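Amino acid ABC transporter, binding protein (Thermus thermophilus, PDB 3VV5) binds S-(2-aminoethyl)-L-cysteine (L-thialysine), an analogue of lysine, and probably hands such amino acids to an ABC transporter for uptake into the cell. Local coordinates at residues 44-49 and 169-174; 150-155 and 187-192. All coordinates share one frame; numbering follows the deposited sequence.

Contact 1: residues 44-49 and 169-174; sequences GAFPPF and QRDPDA. With SLZ (L-thialysine), chain C.
Phe46 and Asp171 meet across the ligand cleft of this type 2 periplasmic binding protein, a two-lobed fold that shuts around its amino acid. Strand 45-46, whose Ala45 and Phe46 form a classic beta bulge opposite Asn50, here faces the start of helix 171-180. The tight part lies inward. With CG anti to the backbone N (chi1 -152°), the Phe46 ring lies beneath L-thialysine, whose SG sits over one face near the rim, 3.4 Å from CZ. At the ring's edge CE1 meets OD2 of Asp171 at 3.4 Å, the carboxylate plane turned 53° from the ring; Thr188 and Trp186 hydrogen-bond the two carboxylate oxygens and so fix that group against the ring. A leucine in place of Phe46 would probably leave the thioether without its flat platform and Asp171 without a ring edge to lean on. Outward the contact thins to Ala45 CB, 4.0 Å from CD of the exposed Arg170, whose chain bends at chi3 and makes a long salt bridge to Asp173. Between the two regions Pro172 CD touches Ala45 O at 3.3 Å, and one water bridges the backbones, donating to Ala45 O at 2.7 Å and accepting from Asp171 N at 2.9 Å.

Contact 2: residues 150-155 and 187-192; sequences TTYMEA and ITDRFV. With SLZ (L-thialysine), chain C.
Tyr152 reaches from helix 151-158 onto strand 185-189, and its atoms can be followed outward one by one. CB rests against the strand at Ile187, 3.4 Å from the carbonyl O and 3.8 Å from the methyl CG2. CG, placed anti to the carbonyl carbon by chi1 of -43°, starts a ring that lies flat over the backbone of Thr188: the CA of that residue stands 3.7 Å from the ring centroid and only 1° off its normal, a CH-pi contact. Over the opposite face, toward the rim, comes Thr151 OG1. Further along, CE1 meets Thr188 C at 3.5 Å, while CE2 approaches CA of L-thialysine. This is the amino acid end of the pocket in a solute-binding protein of family 3, where the first turn of the helix meets the ligand carboxylate: Thr151 N donates to its O at 2.9 Å, nearly straight at 162°. At the tip, Tyr152 OH accepts from the ligand N at 3.1 Å and packs against Asp189 CB. A water in the ring plane joins OH to Asp189 OD1, which Thr122 also holds. The other carboxylate oxygen, OD2, caps helix 190-200 through its anti lone pair, taking the N-H of Val192 at 3.0 Å.

Contacts 1 and 2 have centres 11 Å apart, and each touches L-thialysine: contact 1 beneath its side chain, contact 2 at its amino and carboxylate groups. Along the chain their segments alternate, in the order 44-49, 150-155, 169-174 and 187-192. Helix 171-180 of contact 1 leads on to strand 185-189 of contact 2, which lies between strands 120-129 and 143-147 in the large mixed sheet. Packing of Phe46 on Val192 and of Phe49 on Asp189 joins the two sites directly. Segment 44-49 thus packs against both 169-174 and 187-192 beside one ligand, an arrangement consistent with the closed, ligand-bound state of a two-lobed binding protein.

Contact 1: residues 44-49 and 169-174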
# COMPACT_ATOMS: atom_id res chain seq x y z
N GLY A 44 7.70 -3.39 2.68
CA GLY A 44 8.91 -3.64 1.90
C GLY A 44 8.71 -4.79 0.92
O GLY A 44 9.69 -5.33 0.41
N ALA A 45 7.47 -5.19 0.66
CA ALA A 45 7.20 -6.22 -0.35
C ALA A 45 6.10 -5.82 -1.33
O ALA A 45 5.35 -6.67 -1.85
CB ALA A 45 6.90 -7.57 0.32
N PHE A 46 6.00 -4.51 -1.61
CA PHE A 46 4.92 -3.99 -2.46
C PHE A 46 5.45 -2.99 -3.49
O PHE A 46 5.19 -1.80 -3.37
CB PHE A 46 3.84 -3.32 -1.57
CG PHE A 46 2.43 -3.33 -2.15
CD1 PHE A 46 1.84 -4.53 -2.56
CD2 PHE A 46 1.68 -2.16 -2.22
CE1 PHE A 46 0.51 -4.56 -3.04
CE2 PHE A 46 0.33 -2.17 -2.71
CZ PHE A 46 -0.25 -3.36 -3.11
N PRO A 47 6.24 -3.47 -4.49
CA PRO A 47 6.76 -2.53 -5.47
C PRO A 47 5.62 -2.04 -6.37
O PRO A 47 4.75 -2.85 -6.75
CB PRO A 47 7.74 -3.40 -6.29
CG PRO A 47 7.16 -4.81 -6.19
CD PRO A 47 6.62 -4.88 -4.78
N PRO A 48 5.65 -0.77 -6.80
CA PRO A 48 6.71 0.25 -6.61
C PRO A 48 6.47 1.19 -5.43
O PRO A 48 7.13 2.22 -5.33
CB PRO A 48 6.63 1.05 -7.92
CG PRO A 48 5.15 1.03 -8.22
CD PRO A 48 4.68 -0.34 -7.82
N PHE A 49 5.55 0.84 -4.55
CA PHE A 49 5.18 1.72 -3.41
C PHE A 49 6.16 1.67 -2.24
O PHE A 49 6.62 2.72 -1.75
CB PHE A 49 3.76 1.39 -2.94
CG PHE A 49 2.72 1.79 -3.94
CD1 PHE A 49 2.36 3.14 -4.07
CD2 PHE A 49 2.12 0.85 -4.77
CE1 PHE A 49 1.44 3.54 -5.02
CE2 PHE A 49 1.16 1.25 -5.72
CZ PHE A 49 0.82 2.59 -5.84
N GLN A 169 1.18 -14.38 2.25
CA GLN A 169 1.81 -13.42 3.16
C GLN A 169 2.25 -12.18 2.39
O GLN A 169 2.10 -11.06 2.87
CB GLN A 169 3.01 -14.03 3.88
CG GLN A 169 3.63 -13.08 4.91
CD GLN A 169 4.40 -13.78 6.00
OE1 GLN A 169 4.91 -14.89 5.81
NE2 GLN A 169 4.49 -13.13 7.16
N ARG A 170 2.80 -12.39 1.20
CA ARG A 170 3.31 -11.31 0.39
C ARG A 170 2.66 -11.34 -0.98
O ARG A 170 2.56 -12.39 -1.63
CB ARG A 170 4.85 -11.35 0.29
CG ARG A 170 5.57 -11.09 1.63
CD ARG A 170 7.08 -11.33 1.56
NE ARG A 170 7.40 -12.75 1.48
CZ ARG A 170 7.50 -13.57 2.52
NH1 ARG A 170 7.78 -14.86 2.33
NH2 ARG A 170 7.31 -13.11 3.76
N ASP A 171 2.25 -10.15 -1.42
CA ASP A 171 1.57 -10.01 -2.69
C ASP A 171 2.34 -10.61 -3.88
O ASP A 171 1.71 -11.25 -4.75
CB ASP A 171 1.20 -8.54 -2.91
CG ASP A 171 0.15 -8.35 -3.99
OD1 ASP A 171 -0.87 -9.07 -4.00
OD2 ASP A 171 0.35 -7.47 -4.82
N PRO A 172 3.69 -10.44 -3.94
CA PRO A 172 4.41 -11.03 -5.08
C PRO A 172 4.32 -12.55 -5.17
O PRO A 172 4.53 -13.13 -6.24
CB PRO A 172 5.87 -10.61 -4.83
CG PRO A 172 5.73 -9.32 -4.06
CD PRO A 172 4.59 -9.60 -3.12
N ASP A 173 4.03 -13.20 -4.05
CA ASP A 173 3.91 -14.65 -4.06
C ASP A 173 2.61 -15.07 -4.75
O ASP A 173 2.56 -16.13 -5.38
CB ASP A 173 4.03 -15.22 -2.64
CG ASP A 173 5.42 -15.05 -2.05
OD1 ASP A 173 6.39 -15.02 -2.85
OD2 ASP A 173 5.55 -14.95 -0.82
N ALA A 174 1.59 -14.21 -4.69
CA ALA A 174 0.36 -14.45 -5.48
C ALA A 174 0.62 -14.35 -6.98
O ALA A 174 0.13 -15.17 -7.76
CB ALA A 174 -0.79 -13.54 -5.05
N SLZ C . -4.11 -1.51 -0.71
CA SLZ C . -3.84 -2.70 0.13
CB SLZ C . -2.42 -2.60 0.77
SG SLZ C . -1.06 -3.65 0.14
CD SLZ C . 0.22 -3.00 1.27
CE SLZ C . 1.59 -3.69 1.26
NZ SLZ C . 2.61 -2.70 1.66
C SLZ C . -4.84 -2.62 1.28
O SLZ C . -5.16 -3.68 1.85
OXT SLZ C . -5.28 -1.48 1.57
O HOH W 1 3.32 -7.69 -0.38

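Contact 2: residues 150-155 and 187-192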
# COMPACT_ATOMS: atom_id res chain seq x y z
N THR A 150 -5.70 -7.79 3.39
CA THR A 150 -5.87 -6.69 2.45
C THR A 150 -7.33 -6.45 2.04
O THR A 150 -8.22 -7.31 2.20
CB THR A 150 -5.03 -6.88 1.16
OG1 THR A 150 -5.48 -8.06 0.45
CG2 THR A 150 -3.53 -6.98 1.46
N THR A 151 -7.56 -5.27 1.48
CA THR A 151 -8.83 -4.94 0.86
C THR A 151 -9.11 -5.84 -0.36
O THR A 151 -10.25 -6.01 -0.74
CB THR A 151 -8.88 -3.45 0.49
OG1 THR A 151 -7.78 -3.16 -0.38
CG2 THR A 151 -8.67 -2.60 1.75
N TYR A 152 -8.06 -6.40 -0.96
CA TYR A 152 -8.23 -7.37 -2.06
C TYR A 152 -8.86 -8.65 -1.55
O TYR A 152 -9.80 -9.17 -2.17
CB TYR A 152 -6.89 -7.65 -2.77
CG TYR A 152 -6.10 -6.39 -3.00
CD1 TYR A 152 -6.66 -5.31 -3.66
CD2 TYR A 152 -4.79 -6.27 -2.51
CE1 TYR A 152 -5.95 -4.11 -3.86
CE2 TYR A 152 -4.07 -5.07 -2.69
CZ TYR A 152 -4.65 -4.01 -3.37
OH TYR A 152 -3.95 -2.83 -3.54
N MET A 153 -8.36 -9.15 -0.42
CA MET A 153 -8.97 -10.27 0.28
C MET A 153 -10.44 -9.99 0.62
O MET A 153 -11.31 -10.79 0.32
CB MET A 153 -8.19 -10.60 1.55
CG MET A 153 -8.71 -11.81 2.32
SD MET A 153 -7.61 -12.29 3.64
CE MET A 153 -8.07 -11.17 4.95
N GLU A 154 -10.70 -8.85 1.25
CA GLU A 154 -12.07 -8.46 1.63
C GLU A 154 -12.99 -8.47 0.40
O GLU A 154 -14.10 -9.02 0.45
CB GLU A 154 -12.06 -7.09 2.32
CG GLU A 154 -13.42 -6.42 2.50
CD GLU A 154 -13.31 -4.97 2.96
OE1 GLU A 154 -14.07 -4.13 2.43
OE2 GLU A 154 -12.45 -4.66 3.83
N ALA A 155 -12.51 -7.91 -0.70
CA ALA A 155 -13.28 -7.87 -1.94
C ALA A 155 -13.54 -9.25 -2.53
O ALA A 155 -14.65 -9.52 -2.98
CB ALA A 155 -12.61 -6.99 -2.97
N ILE A 187 -5.86 -10.64 -7.39
CA ILE A 187 -6.50 -9.35 -7.19
C ILE A 187 -5.52 -8.48 -6.44
O ILE A 187 -5.07 -8.84 -5.35
CB ILE A 187 -7.86 -9.42 -6.45
CG1 ILE A 187 -8.90 -10.20 -7.29
CG2 ILE A 187 -8.39 -7.99 -6.21
CD1 ILE A 187 -10.29 -10.24 -6.65
N THR A 188 -5.16 -7.35 -7.04
CA THR A 188 -4.13 -6.50 -6.46
C THR A 188 -4.35 -5.07 -6.88
O THR A 188 -5.33 -4.75 -7.54
CB THR A 188 -2.71 -7.00 -6.90
OG1 THR A 188 -1.68 -6.34 -6.14
CG2 THR A 188 -2.48 -6.76 -8.38
N ASP A 189 -3.39 -4.21 -6.52
CA ASP A 189 -3.42 -2.79 -6.85
C ASP A 189 -3.13 -2.55 -8.33
O ASP A 189 -2.22 -3.17 -8.89
CB ASP A 189 -2.40 -2.07 -5.98
CG ASP A 189 -2.31 -0.61 -6.28
OD1 ASP A 189 -3.00 0.20 -5.60
OD2 ASP A 189 -1.54 -0.27 -7.20
N ARG A 190 -3.86 -1.60 -8.93
CA ARG A 190 -3.74 -1.34 -10.37
C ARG A 190 -2.34 -0.89 -10.80
O ARG A 190 -1.85 -1.29 -11.86
CB ARG A 190 -4.80 -0.32 -10.83
CG ARG A 190 -4.72 1.05 -10.13
CD ARG A 190 -5.82 2.01 -10.60
NE ARG A 190 -5.63 2.38 -12.00
CZ ARG A 190 -6.59 2.85 -12.80
NH1 ARG A 190 -7.83 3.03 -12.34
NH2 ARG A 190 -6.30 3.15 -14.06
N PHE A 191 -1.70 -0.06 -9.99
CA PHE A 191 -0.33 0.38 -10.28
C PHE A 191 0.69 -0.73 -10.06
O PHE A 191 1.67 -0.82 -10.78
CB PHE A 191 0.04 1.60 -9.44
CG PHE A 191 -0.82 2.80 -9.70
CD1 PHE A 191 -0.66 3.55 -10.87
CD2 PHE A 191 -1.80 3.18 -8.78
CE1 PHE A 191 -1.46 4.66 -11.13
CE2 PHE A 191 -2.62 4.29 -9.03
CZ PHE A 191 -2.45 5.03 -10.21
N VAL A 192 0.48 -1.56 -9.04
CA VAL A 192 1.41 -2.68 -8.86
C VAL A 192 1.27 -3.72 -9.97
O VAL A 192 2.29 -4.21 -10.45
CB VAL A 192 1.59 -3.26 -7.39
CG1 VAL A 192 0.85 -2.50 -6.32
CG2 VAL A 192 1.49 -4.83 -7.29
N SLZ C . -4.11 -1.51 -0.71
CA SLZ C . -3.84 -2.70 0.13
CB SLZ C . -2.42 -2.60 0.77
SG SLZ C . -1.06 -3.65 0.14
CD SLZ C . 0.22 -3.00 1.27
CE SLZ C . 1.59 -3.69 1.26
NZ SLZ C . 2.61 -2.70 1.66
C SLZ C . -4.84 -2.62 1.28
O SLZ C . -5.16 -3.68 1.85
OXT SLZ C . -5.28 -1.48 1.57
O HOH W 2 -5.34 -0.91 -4.55